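Endoglucanase (Uncultured bacterium, PDB 3X17) probably hydrolyses internal beta-1,4-glucosidic bonds of cellulose, using a family 9 glycoside hydrolase domain with an (alpha/alpha)6-barrel fold. Local coordinates at residues A370-P373 with V377-A380; T366-Y371 with V403-E408; T187-A192 with R340-V345; L194-E199 with G383-V388; S412-Y417 with M444-A449. One frame throughout, in Å; residues are numbered along the deposited sequence.

Interaction 1: A370-P373 with V377-A380. With CA (calcium ion), chain E.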
# COMPACT_ATOMS: atom_id res chain seq x y z
N ALA A 370 12.27 -14.37 7.70
CA ALA A 370 12.78 -13.91 6.40
C ALA A 370 12.53 -12.40 6.23
O ALA A 370 11.53 -11.86 6.74
CB ALA A 370 12.15 -14.70 5.23
N TYR A 371 13.49 -11.72 5.58
CA TYR A 371 13.37 -10.31 5.28
C TYR A 371 12.67 -10.14 3.93
O TYR A 371 13.16 -10.60 2.89
CB TYR A 371 14.75 -9.62 5.24
CG TYR A 371 14.65 -8.10 5.20
CD1 TYR A 371 14.36 -7.37 6.34
CD2 TYR A 371 14.76 -7.40 4.00
CE1 TYR A 371 14.25 -5.99 6.31
CE2 TYR A 371 14.60 -6.05 3.95
CZ TYR A 371 14.41 -5.34 5.12
OH TYR A 371 14.28 -3.97 5.07
N ALA A 372 11.52 -9.51 3.94
CA ALA A 372 10.72 -9.47 2.71
C ALA A 372 9.90 -8.20 2.72
O ALA A 372 9.79 -7.55 3.76
CB ALA A 372 9.84 -10.71 2.61
N PRO A 373 9.42 -7.77 1.54
CA PRO A 373 8.65 -6.51 1.48
C PRO A 373 7.46 -6.69 2.43
O PRO A 373 6.98 -7.81 2.61
CB PRO A 373 8.17 -6.46 0.03
CG PRO A 373 9.14 -7.33 -0.75
CD PRO A 373 9.70 -8.34 0.20
N VAL A 377 1.09 -11.26 5.05
CA VAL A 377 1.70 -12.55 5.42
C VAL A 377 2.88 -12.34 6.37
O VAL A 377 2.92 -12.89 7.48
CB VAL A 377 2.14 -13.33 4.17
CG1 VAL A 377 2.90 -14.59 4.56
CG2 VAL A 377 0.92 -13.70 3.31
N ASN A 378 3.83 -11.51 5.91
CA ASN A 378 5.08 -11.26 6.63
C ASN A 378 5.32 -9.76 6.80
O ASN A 378 5.62 -9.07 5.84
CB ASN A 378 6.25 -11.89 5.88
CG ASN A 378 7.56 -11.71 6.58
OD1 ASN A 378 7.67 -10.95 7.55
ND2 ASN A 378 8.58 -12.36 6.07
N PRO A 379 5.06 -9.24 7.98
CA PRO A 379 5.24 -7.81 8.25
C PRO A 379 6.60 -7.52 8.92
O PRO A 379 6.85 -6.40 9.39
CB PRO A 379 4.10 -7.53 9.24
CG PRO A 379 4.03 -8.74 10.03
CD PRO A 379 4.27 -9.89 9.05
N ALA A 380 7.45 -8.54 9.05
CA ALA A 380 8.57 -8.43 9.96
C ALA A 380 9.64 -7.38 9.56
O ALA A 380 10.45 -7.01 10.40
CB ALA A 380 9.23 -9.82 10.19
CA CA E . 2.78 -14.46 9.31
O HOH W 1 10.53 -9.32 6.70
O HOH W 2 8.13 -7.76 6.23
O HOH W 3 4.37 -15.64 7.80
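N378 reaches across to A370 with its side-chain amide, making the one direct hydrogen bond between segments 370-373 and 377-380, two parts of the loop joining helix 354-366 to helix 381-390. ND2 of N378 lies 3.1 Å from O of A370 in a nearly straight bond (164° at the hydrogen). The acceptor is close to the plane of the amide, whereas the donor stands above the carbonyl plane of A370. Because chi1 of N378 is fully extended (-178°), the amide reaches A370 and still offers OD1 to its own chain: N of A380 donates to OD1 of N378 at 2.8 Å, closing an Asx turn.

Water supplies the other polar links. One molecule accepts from N of A372 at 2.9 Å and also lies beside O of A370; a second sits 3.0 Å from O of A372 and 2.9 Å from O of N378. Apolar contact is slight, the small methyl of A372 merely flanking ND2 of N378.

Next to the contact, O of V377 binds the calcium ion at 2.4 Å, together with D333, D335, D338 and D339.

With alanine at position N378, O of A370 is likely to lose this donor and N of A380 its acceptor in the turn. Asparagine suits the site because one group both gives and accepts, tying the loop together directly beside a calcium ligand.

Interaction 2: T366-Y371 with V403-E408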
# COMPACT_ATOMS: atom_id res chain seq x y z
N THR A 366 17.64 -19.38 16.56
CA THR A 366 17.16 -20.45 15.68
C THR A 366 16.88 -19.99 14.25
O THR A 366 16.87 -20.80 13.31
CB THR A 366 15.93 -21.17 16.26
OG1 THR A 366 15.03 -20.21 16.83
CG2 THR A 366 16.35 -22.17 17.35
N GLY A 367 16.71 -18.68 14.08
CA GLY A 367 16.51 -18.11 12.75
C GLY A 367 15.51 -16.96 12.82
O GLY A 367 14.44 -17.11 13.38
N LEU A 368 15.95 -15.79 12.38
CA LEU A 368 15.06 -14.63 12.34
C LEU A 368 14.09 -14.82 11.18
O LEU A 368 14.38 -15.56 10.25
CB LEU A 368 15.87 -13.36 12.12
CG LEU A 368 16.82 -12.96 13.24
CD1 LEU A 368 17.81 -11.88 12.73
CD2 LEU A 368 16.06 -12.49 14.46
N PRO A 369 12.94 -14.13 11.23
CA PRO A 369 11.97 -14.18 10.13
C PRO A 369 12.68 -13.80 8.83
O PRO A 369 13.61 -12.99 8.87
CB PRO A 369 10.98 -13.06 10.50
CG PRO A 369 11.08 -12.93 11.97
CD PRO A 369 12.50 -13.25 12.33
N ALA A 370 12.27 -14.37 7.70
CA ALA A 370 12.78 -13.91 6.40
C ALA A 370 12.53 -12.40 6.23
O ALA A 370 11.53 -11.86 6.74
CB ALA A 370 12.15 -14.70 5.23
N TYR A 371 13.49 -11.72 5.58
CA TYR A 371 13.37 -10.31 5.28
C TYR A 371 12.67 -10.14 3.93
O TYR A 371 13.16 -10.60 2.89
CB TYR A 371 14.75 -9.62 5.24
CG TYR A 371 14.65 -8.10 5.20
CD1 TYR A 371 14.36 -7.37 6.34
CD2 TYR A 371 14.76 -7.40 4.00
CE1 TYR A 371 14.25 -5.99 6.31
CE2 TYR A 371 14.60 -6.05 3.95
CZ TYR A 371 14.41 -5.34 5.12
OH TYR A 371 14.28 -3.97 5.07
N VAL A 403 20.75 -5.08 10.32
CA VAL A 403 21.20 -4.05 9.39
C VAL A 403 21.56 -4.69 8.06
O VAL A 403 21.09 -4.26 7.00
CB VAL A 403 22.40 -3.20 9.95
CG1 VAL A 403 23.07 -2.43 8.84
CG2 VAL A 403 21.92 -2.20 11.02
N GLN A 404 22.43 -5.70 8.12
CA GLN A 404 22.86 -6.44 6.94
C GLN A 404 21.68 -6.98 6.09
O GLN A 404 21.70 -6.91 4.86
CB GLN A 404 23.78 -7.60 7.37
CG GLN A 404 23.95 -8.69 6.32
CD GLN A 404 23.37 -10.04 6.74
OE1 GLN A 404 23.31 -10.97 5.92
NE2 GLN A 404 22.95 -10.16 8.01
N ARG A 405 20.66 -7.55 6.75
CA ARG A 405 19.46 -7.98 6.03
C ARG A 405 18.71 -6.83 5.38
O ARG A 405 18.27 -6.93 4.23
CB ARG A 405 18.57 -8.83 6.93
CG ARG A 405 19.32 -9.98 7.55
CD ARG A 405 18.55 -11.27 7.49
NE ARG A 405 19.39 -12.39 7.07
CZ ARG A 405 20.16 -13.12 7.87
NH1 ARG A 405 20.27 -12.85 9.18
NH2 ARG A 405 20.86 -14.13 7.36
N ILE A 406 18.66 -5.68 6.05
CA ILE A 406 17.99 -4.52 5.47
C ILE A 406 18.69 -4.06 4.19
O ILE A 406 18.04 -3.78 3.17
CB ILE A 406 17.89 -3.36 6.49
CG1 ILE A 406 16.92 -3.74 7.60
CG2 ILE A 406 17.43 -2.07 5.80
CD1 ILE A 406 16.86 -2.75 8.77
N LEU A 407 20.03 -4.04 4.21
CA LEU A 407 20.79 -3.57 3.05
C LEU A 407 20.79 -4.58 1.91
O LEU A 407 20.71 -4.21 0.72
CB LEU A 407 22.22 -3.17 3.43
CG LEU A 407 22.33 -2.10 4.54
CD1 LEU A 407 23.80 -2.00 4.99
CD2 LEU A 407 21.83 -0.71 4.07
N GLU A 408 20.84 -5.85 2.27
CA GLU A 408 20.70 -6.93 1.29
C GLU A 408 19.31 -6.93 0.60
O GLU A 408 19.22 -7.04 -0.62
CB GLU A 408 21.04 -8.30 1.94
CG GLU A 408 20.89 -9.51 1.03
CD GLU A 408 21.72 -9.42 -0.27
OE1 GLU A 408 22.74 -8.68 -0.29
OE2 GLU A 408 21.35 -10.08 -1.27
O HOH W 4 15.39 -2.81 2.73
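Y371 lays its ring against the backbone of R405 and I406, a partly buried contact in which the loop after helix 354-366 leans on helix 396-418. Segment 366-371 leaves the preceding helix at G367, whose positive phi suits glycine, and runs in extended form toward Y371.

The tyrosine carries most of the contact. A chi1 of -168° swings its ring out from the loop and along the helix surface. O of R405 lies over the rim of one ring face, 3.5 Å from CD2 of Y371, and CB of R405 borders CB of Y371 at 4.3 Å. Over the same face comes I406, whose CA stands 4.1 Å from the ring centroid and 27° off the normal, a CH-pi contact. The CB bond of I406 heads mostly away from the loop, yet its CG1 comes to within 3.7 Å of CE1 of Y371, so the branched side chain covers the phenolic end of the ring. Farther back along the loop, CD1 of L368 only approaches NH1 of R405, at 4.4 Å.

The hydroxyl is served by water: OH of Y371 donates at 2.8 Å to a molecule that in turn donates to O of I406 at 2.9 Å. Around the ring, Y384 meets it edge-to-face, and L445 and F448 of helix 435-452 also pack on it.

Tyrosine fits because it is both flat and polar at one end. The ring gives apolar cover to a helix backbone, while the water links the hydroxyl to O of I406.

Interaction 3: T187-A192 with R340-V345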
# COMPACT_ATOMS: atom_id res chain seq x y z
N THR A 187 -5.88 -4.78 8.26
CA THR A 187 -6.08 -3.56 9.03
C THR A 187 -4.87 -3.26 9.90
O THR A 187 -4.44 -2.12 9.98
CB THR A 187 -7.35 -3.60 9.95
OG1 THR A 187 -8.52 -3.61 9.13
CG2 THR A 187 -7.44 -2.32 10.86
N ALA A 188 -4.31 -4.30 10.53
CA ALA A 188 -3.18 -4.11 11.42
C ALA A 188 -1.91 -3.72 10.67
O ALA A 188 -1.26 -2.73 11.01
CB ALA A 188 -2.99 -5.35 12.32
N VAL A 189 -1.62 -4.37 9.53
CA VAL A 189 -0.39 -4.01 8.79
C VAL A 189 -0.56 -2.67 8.10
O VAL A 189 0.43 -1.99 7.79
CB VAL A 189 0.05 -5.09 7.76
CG1 VAL A 189 0.24 -6.44 8.41
CG2 VAL A 189 -0.89 -5.17 6.54
N THR A 190 -1.79 -2.36 7.72
CA THR A 190 -2.09 -1.09 7.09
C THR A 190 -1.87 0.02 8.10
O THR A 190 -1.13 0.97 7.84
CB THR A 190 -3.57 -1.06 6.61
OG1 THR A 190 -3.70 -1.94 5.49
CG2 THR A 190 -3.99 0.36 6.20
N ALA A 191 -2.42 -0.13 9.30
CA ALA A 191 -2.27 0.92 10.32
C ALA A 191 -0.79 1.13 10.68
O ALA A 191 -0.31 2.28 10.79
CB ALA A 191 -3.08 0.58 11.55
N ALA A 192 -0.05 0.03 10.79
CA ALA A 192 1.40 0.08 11.10
C ALA A 192 2.13 0.87 10.03
O ALA A 192 3.04 1.62 10.35
CB ALA A 192 1.98 -1.33 11.18
N ARG A 340 4.89 -12.59 15.49
CA ARG A 340 5.36 -12.49 16.89
C ARG A 340 6.68 -11.73 17.02
O ARG A 340 6.84 -10.91 17.94
CB ARG A 340 5.51 -13.87 17.56
CG ARG A 340 4.23 -14.66 17.67
CD ARG A 340 4.52 -16.06 18.26
NE ARG A 340 3.35 -16.92 18.26
CZ ARG A 340 2.76 -17.42 19.35
NH1 ARG A 340 3.23 -17.15 20.55
NH2 ARG A 340 1.69 -18.19 19.22
N PHE A 341 7.63 -12.00 16.14
CA PHE A 341 8.87 -11.22 16.10
C PHE A 341 8.54 -9.72 16.09
O PHE A 341 9.02 -8.94 16.94
CB PHE A 341 9.68 -11.61 14.86
CG PHE A 341 10.86 -10.69 14.57
CD1 PHE A 341 12.07 -10.87 15.23
CD2 PHE A 341 10.74 -9.66 13.64
CE1 PHE A 341 13.16 -10.07 14.94
CE2 PHE A 341 11.84 -8.87 13.32
CZ PHE A 341 13.04 -9.04 14.03
N TRP A 342 7.68 -9.32 15.14
CA TRP A 342 7.36 -7.90 14.96
C TRP A 342 6.72 -7.32 16.22
O TRP A 342 7.09 -6.25 16.67
CB TRP A 342 6.45 -7.73 13.75
CG TRP A 342 5.92 -6.33 13.57
CD1 TRP A 342 6.61 -5.17 13.73
CD2 TRP A 342 4.66 -5.98 13.01
NE1 TRP A 342 5.82 -4.10 13.38
CE2 TRP A 342 4.62 -4.57 12.93
CE3 TRP A 342 3.52 -6.72 12.64
CZ2 TRP A 342 3.45 -3.87 12.56
CZ3 TRP A 342 2.36 -6.03 12.30
CH2 TRP A 342 2.35 -4.62 12.23
N ALA A 343 5.79 -8.06 16.80
CA ALA A 343 5.17 -7.62 18.04
C ALA A 343 6.19 -7.50 19.17
O ALA A 343 6.21 -6.49 19.89
CB ALA A 343 4.01 -8.58 18.43
N ALA A 344 7.05 -8.51 19.32
CA ALA A 344 8.16 -8.42 20.29
C ALA A 344 9.03 -7.17 20.14
O ALA A 344 9.28 -6.46 21.12
CB ALA A 344 9.03 -9.70 20.28
N VAL A 345 9.47 -6.88 18.93
CA VAL A 345 10.26 -5.66 18.67
C VAL A 345 9.52 -4.42 19.14
O VAL A 345 10.06 -3.64 19.92
CB VAL A 345 10.62 -5.53 17.16
CG1 VAL A 345 11.22 -4.15 16.86
CG2 VAL A 345 11.62 -6.63 16.77
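W342 spans the gap between two helices of the (alpha/alpha)6 barrel, bringing the far edge of its indole to A192, V189 and A188. The axes of helices 187-192 and 340-345 stay 13.6 Å apart at closest and run 41° from parallel, so backbone never approaches backbone; the long indole of W342 bridges the distance. Its chi1 of 173° carries the ring straight out from helix 340-345.

The tight part lies at A192. Alanine is apt here, since its single methyl already abuts the ring edge closely, near the ring plane. The looser part lies a turn earlier along helix 187-192, where V189 CG1 comes only to 4.4 Å from CZ3 of W342, and O of A188 sits at the ring edge 4.3 Å from CH2 of W342. This looser side is not open to solvent: all four residues are buried, helix 272-288 touches both partners through A280, K277 and M284, and P379 of the calcium-binding loop lies against the indole.

The closest approach is between CB of A192 and CZ2 of W342, 3.2 Å, with CH2 of W342 next at 3.5 Å.

Interaction 4: L194-E199 with G383-V388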
# COMPACT_ATOMS: atom_id res chain seq x y z
N LEU A 194 0.89 3.17 7.80
CA LEU A 194 0.59 4.60 7.90
C LEU A 194 1.35 5.24 9.06
O LEU A 194 1.86 6.36 8.96
CB LEU A 194 -0.92 4.85 8.02
CG LEU A 194 -1.82 4.24 6.93
CD1 LEU A 194 -3.30 4.54 7.26
CD2 LEU A 194 -1.49 4.74 5.49
N LEU A 195 1.47 4.50 10.15
CA LEU A 195 2.13 5.04 11.33
C LEU A 195 3.59 5.33 11.00
O LEU A 195 4.15 6.35 11.40
CB LEU A 195 2.07 4.05 12.51
CG LEU A 195 0.82 4.10 13.39
CD1 LEU A 195 0.85 2.92 14.34
CD2 LEU A 195 0.72 5.41 14.18
N LYS A 196 4.21 4.42 10.25
CA LYS A 196 5.63 4.52 9.91
C LYS A 196 5.85 5.66 8.93
O LYS A 196 6.88 6.32 8.98
CB LYS A 196 6.09 3.20 9.28
CG LYS A 196 7.57 2.96 9.35
CD LYS A 196 8.08 3.02 10.79
CE LYS A 196 9.56 3.39 10.78
NZ LYS A 196 10.02 3.75 12.16
N ALA A 197 4.93 5.81 7.97
CA ALA A 197 4.94 6.97 7.10
C ALA A 197 4.98 8.26 7.93
O ALA A 197 5.72 9.19 7.60
CB ALA A 197 3.71 6.98 6.20
N TYR A 198 4.11 8.35 8.92
CA TYR A 198 4.04 9.55 9.71
C TYR A 198 5.31 9.72 10.53
O TYR A 198 5.88 10.80 10.56
CB TYR A 198 2.83 9.59 10.63
CG TYR A 198 2.93 10.77 11.60
CD1 TYR A 198 2.59 12.07 11.20
CD2 TYR A 198 3.54 10.61 12.84
CE1 TYR A 198 2.73 13.15 12.06
CE2 TYR A 198 3.75 11.70 13.69
CZ TYR A 198 3.35 12.96 13.29
OH TYR A 198 3.53 14.00 14.13
N GLU A 199 5.78 8.65 11.14
CA GLU A 199 6.97 8.69 11.99
C GLU A 199 8.21 9.17 11.23
O GLU A 199 9.00 9.93 11.75
CB GLU A 199 7.24 7.29 12.56
CG GLU A 199 8.30 7.26 13.65
CD GLU A 199 8.28 5.97 14.42
OE1 GLU A 199 8.19 4.89 13.79
OE2 GLU A 199 8.38 6.03 15.67
N GLY A 383 9.79 -4.71 11.88
CA GLY A 383 10.46 -5.04 13.12
C GLY A 383 11.96 -4.86 12.94
O GLY A 383 12.63 -4.27 13.79
N TYR A 384 12.49 -5.41 11.85
CA TYR A 384 13.90 -5.20 11.51
C TYR A 384 14.25 -3.72 11.62
O TYR A 384 15.19 -3.35 12.31
CB TYR A 384 14.18 -5.66 10.08
CG TYR A 384 14.51 -7.12 9.96
CD1 TYR A 384 13.51 -8.09 9.93
CD2 TYR A 384 15.82 -7.52 9.75
CE1 TYR A 384 13.83 -9.45 9.77
CE2 TYR A 384 16.14 -8.85 9.56
CZ TYR A 384 15.16 -9.81 9.59
OH TYR A 384 15.52 -11.13 9.38
N PHE A 385 13.45 -2.88 10.97
CA PHE A 385 13.76 -1.47 10.84
C PHE A 385 13.63 -0.76 12.18
O PHE A 385 14.43 0.11 12.50
CB PHE A 385 12.86 -0.79 9.80
CG PHE A 385 13.30 0.60 9.41
CD1 PHE A 385 14.41 0.80 8.57
CD2 PHE A 385 12.64 1.72 9.92
CE1 PHE A 385 14.86 2.08 8.26
CE2 PHE A 385 13.05 3.00 9.56
CZ PHE A 385 14.16 3.18 8.72
N ASP A 386 12.60 -1.11 12.95
CA ASP A 386 12.29 -0.38 14.18
C ASP A 386 13.27 -0.77 15.29
O ASP A 386 13.72 0.08 16.06
CB ASP A 386 10.86 -0.64 14.65
CG ASP A 386 9.85 0.24 13.92
OD1 ASP A 386 10.30 1.10 13.12
OD2 ASP A 386 8.63 0.02 14.08
N TYR A 387 13.63 -2.04 15.33
CA TYR A 387 14.73 -2.48 16.18
C TYR A 387 16.06 -1.71 15.93
O TYR A 387 16.62 -1.11 16.85
CB TYR A 387 14.97 -3.97 16.00
CG TYR A 387 15.97 -4.54 17.00
CD1 TYR A 387 17.32 -4.17 16.95
CD2 TYR A 387 15.58 -5.48 17.94
CE1 TYR A 387 18.25 -4.72 17.83
CE2 TYR A 387 16.50 -6.05 18.82
CZ TYR A 387 17.83 -5.64 18.78
OH TYR A 387 18.73 -6.19 19.69
N VAL A 388 16.55 -1.74 14.68
CA VAL A 388 17.73 -1.00 14.27
C VAL A 388 17.62 0.51 14.57
O VAL A 388 18.53 1.07 15.19
CB VAL A 388 18.10 -1.28 12.75
CG1 VAL A 388 19.19 -0.33 12.28
CG2 VAL A 388 18.57 -2.75 12.56
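K196 and D386 mark the nearest backbone approach between helices 194-199 and 383-388, their CA atoms 9.3 Å apart, while the short axes run 34° from parallel and keep 12.9 Å between them. The long lysine closes most of this distance, the short aspartate the rest.

The chain of K196 extends from its helix, bends at chi2 (56°), and brings its ammonium between two carboxylates. NZ of K196 donates to OD1 of D386 at 2.8 Å, meeting the oxygen on its syn side, though tilted somewhat out of the carboxylate plane. From its own helix, E199 offers OE1 to the same NZ at 2.7 Å, and here the lysine arrives from above the carboxylate plane, 48° out of it. The two acids are like charges only 4.4 Å apart (OE1 of E199 to OD1 of D386), a closeness the shared ammonium would help to tolerate. R287 adds to the network with a salt bridge to E199 and a long, weak ion pair with D386.

Apolar cover comes from F385. Its ring edge, near the ring plane, borders CE of K196, the nearest carbon being CD2 at 3.6 Å. The phenylalanine is also stacked on F448 of helix 435-452.

K196 and D386 are buried, so neither charge would be easily accommodated alone. The paired groups are likely to stabilise each other's ionised forms, and the salt-bridge network ties two distant parts of the sequence, more than 180 residues apart, through the interior of the catalytic domain.

Interaction 5: S412-Y417 with M444-A449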
# COMPACT_ATOMS: atom_id res chain seq x y z
N SER A 412 18.85 -6.79 -3.44
CA SER A 412 18.06 -7.61 -4.36
C SER A 412 16.93 -6.84 -5.07
O SER A 412 16.74 -7.00 -6.26
CB SER A 412 17.55 -8.90 -3.70
OG SER A 412 16.76 -8.57 -2.58
N VAL A 413 16.19 -5.99 -4.35
CA VAL A 413 15.19 -5.17 -5.03
C VAL A 413 15.83 -4.35 -6.16
O VAL A 413 15.34 -4.39 -7.29
CB VAL A 413 14.38 -4.27 -4.07
CG1 VAL A 413 13.52 -3.32 -4.87
CG2 VAL A 413 13.49 -5.13 -3.18
N PHE A 414 16.90 -3.63 -5.85
CA PHE A 414 17.57 -2.79 -6.82
C PHE A 414 18.04 -3.55 -8.06
O PHE A 414 17.89 -3.06 -9.19
CB PHE A 414 18.75 -2.06 -6.19
CG PHE A 414 19.29 -0.94 -7.05
CD1 PHE A 414 18.56 0.23 -7.21
CD2 PHE A 414 20.45 -1.13 -7.82
CE1 PHE A 414 19.01 1.24 -8.06
CE2 PHE A 414 20.90 -0.12 -8.67
CZ PHE A 414 20.18 1.06 -8.79
N GLN A 415 18.54 -4.76 -7.86
CA GLN A 415 18.95 -5.60 -8.98
C GLN A 415 17.79 -5.96 -9.92
O GLN A 415 17.96 -6.00 -11.16
CB GLN A 415 19.60 -6.88 -8.47
CG GLN A 415 19.53 -8.03 -9.46
CD GLN A 415 20.26 -9.28 -8.98
OE1 GLN A 415 20.14 -10.35 -9.58
NE2 GLN A 415 21.03 -9.15 -7.90
N THR A 416 16.62 -6.25 -9.35
CA THR A 416 15.44 -6.49 -10.19
C THR A 416 15.05 -5.22 -10.93
O THR A 416 14.75 -5.23 -12.13
CB THR A 416 14.25 -7.04 -9.38
OG1 THR A 416 14.68 -8.16 -8.60
CG2 THR A 416 13.11 -7.49 -10.31
N TYR A 417 15.08 -4.10 -10.23
CA TYR A 417 14.72 -2.83 -10.84
C TYR A 417 15.60 -2.59 -12.07
O TYR A 417 15.13 -2.08 -13.10
CB TYR A 417 14.89 -1.71 -9.81
CG TYR A 417 15.12 -0.33 -10.39
CD1 TYR A 417 14.06 0.45 -10.83
CD2 TYR A 417 16.40 0.23 -10.41
CE1 TYR A 417 14.27 1.75 -11.35
CE2 TYR A 417 16.61 1.53 -10.86
CZ TYR A 417 15.54 2.28 -11.35
OH TYR A 417 15.72 3.56 -11.82
N MET A 444 9.46 0.73 -0.61
CA MET A 444 9.66 0.91 0.83
C MET A 444 10.96 0.26 1.33
O MET A 444 11.66 0.86 2.11
CB MET A 444 8.45 0.39 1.63
CG MET A 444 8.50 0.71 3.13
SD MET A 444 7.28 -0.26 4.06
CE MET A 444 5.74 0.38 3.40
N LEU A 445 11.31 -0.94 0.88
CA LEU A 445 12.59 -1.53 1.31
C LEU A 445 13.80 -0.74 0.81
O LEU A 445 14.78 -0.58 1.55
CB LEU A 445 12.73 -3.01 0.96
CG LEU A 445 11.60 -3.96 1.36
CD1 LEU A 445 11.87 -5.34 0.80
CD2 LEU A 445 11.38 -3.99 2.87
N LEU A 446 13.73 -0.21 -0.41
CA LEU A 446 14.76 0.71 -0.91
C LEU A 446 14.89 1.94 -0.01
O LEU A 446 15.99 2.28 0.41
CB LEU A 446 14.46 1.17 -2.35
CG LEU A 446 14.49 0.05 -3.39
CD1 LEU A 446 13.74 0.48 -4.65
CD2 LEU A 446 15.93 -0.33 -3.72
N LEU A 447 13.76 2.51 0.38
CA LEU A 447 13.80 3.65 1.25
C LEU A 447 14.30 3.32 2.65
O LEU A 447 14.87 4.17 3.31
CB LEU A 447 12.45 4.37 1.32
CG LEU A 447 12.00 5.06 0.02
CD1 LEU A 447 10.57 5.60 0.16
CD2 LEU A 447 12.97 6.14 -0.42
N PHE A 448 14.04 2.11 3.14
CA PHE A 448 14.57 1.74 4.47
C PHE A 448 16.11 1.76 4.43
O PHE A 448 16.76 2.28 5.34
CB PHE A 448 14.11 0.35 4.90
CG PHE A 448 12.68 0.29 5.42
CD1 PHE A 448 11.98 1.44 5.77
CD2 PHE A 448 12.06 -0.94 5.59
CE1 PHE A 448 10.67 1.36 6.26
CE2 PHE A 448 10.75 -1.03 6.12
CZ PHE A 448 10.07 0.13 6.45
N ALA A 449 16.67 1.15 3.40
CA ALA A 449 18.11 1.05 3.20
C ALA A 449 18.71 2.44 2.98
O ALA A 449 19.65 2.84 3.67
CB ALA A 449 18.44 0.11 2.00
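V413 and L446 face each other where helices 412-417 and 444-449 come nearest, and their side chains slant across one another instead of meeting end-on. The short axes approach to 10.0 Å, with 126° between their N-to-C directions. CG1 of V413, the branch turned farthest from its backbone N (chi1 171°), does the work: it reaches into the fork of L446, 3.8 Å from CG of L446 and the same from its CD1. CG2 of V413, the other branch, meets CD1 of L445 more loosely, at 4.3 Å.

L446 leaves its backbone at a slant, but its end swings toward the other helix. CD1 stays with V413; CD2 lies beside V413 as well and extends to F414. There it is 4.0 Å from N of F414 and 4.1 Å from CB of F414, and it borders the phenyl ring at the edge, near its plane, so the ring offers its rim and not its face. Leucine suits the site because its forked end serves two neighbours at once, and valine because its branch at CB gives a methyl to each of L446 and L445. Were L446 exchanged for alanine, a gap would probably open beside CG1 of V413, and F414 would lose one apolar neighbour.

A461 of helix 456-469 also touches L446, and Y458 of that helix meets F414. Buried, largely aliphatic contact between successive, steeply crossing helices is what is expected in the (alpha/alpha)6 barrel of family 9 enzymes.

In the fold
Interaction 1 is the surface contact, polar, water-bridged and beside a calcium ion; interaction 2, sharing A370 and Y371 with it, is partly buried and mixes ring packing with a single water bridge. The other three are buried helix pairs. Interactions 3 and 4 both use helix 184-200, one through an indole edge, the other through a charged network. Interactions 2 and 5 both use helix 396-418, and interaction 5 is wholly apolar in its side chains. Y371 and W342 connect the sites: Y371 touches Y384 of interaction 4 and L445 and F448 of interaction 5, and W342 of interaction 3 is met by P379 of interaction 1. Interactions 3 and 5 do not touch, their nearest atoms about 7 Å apart.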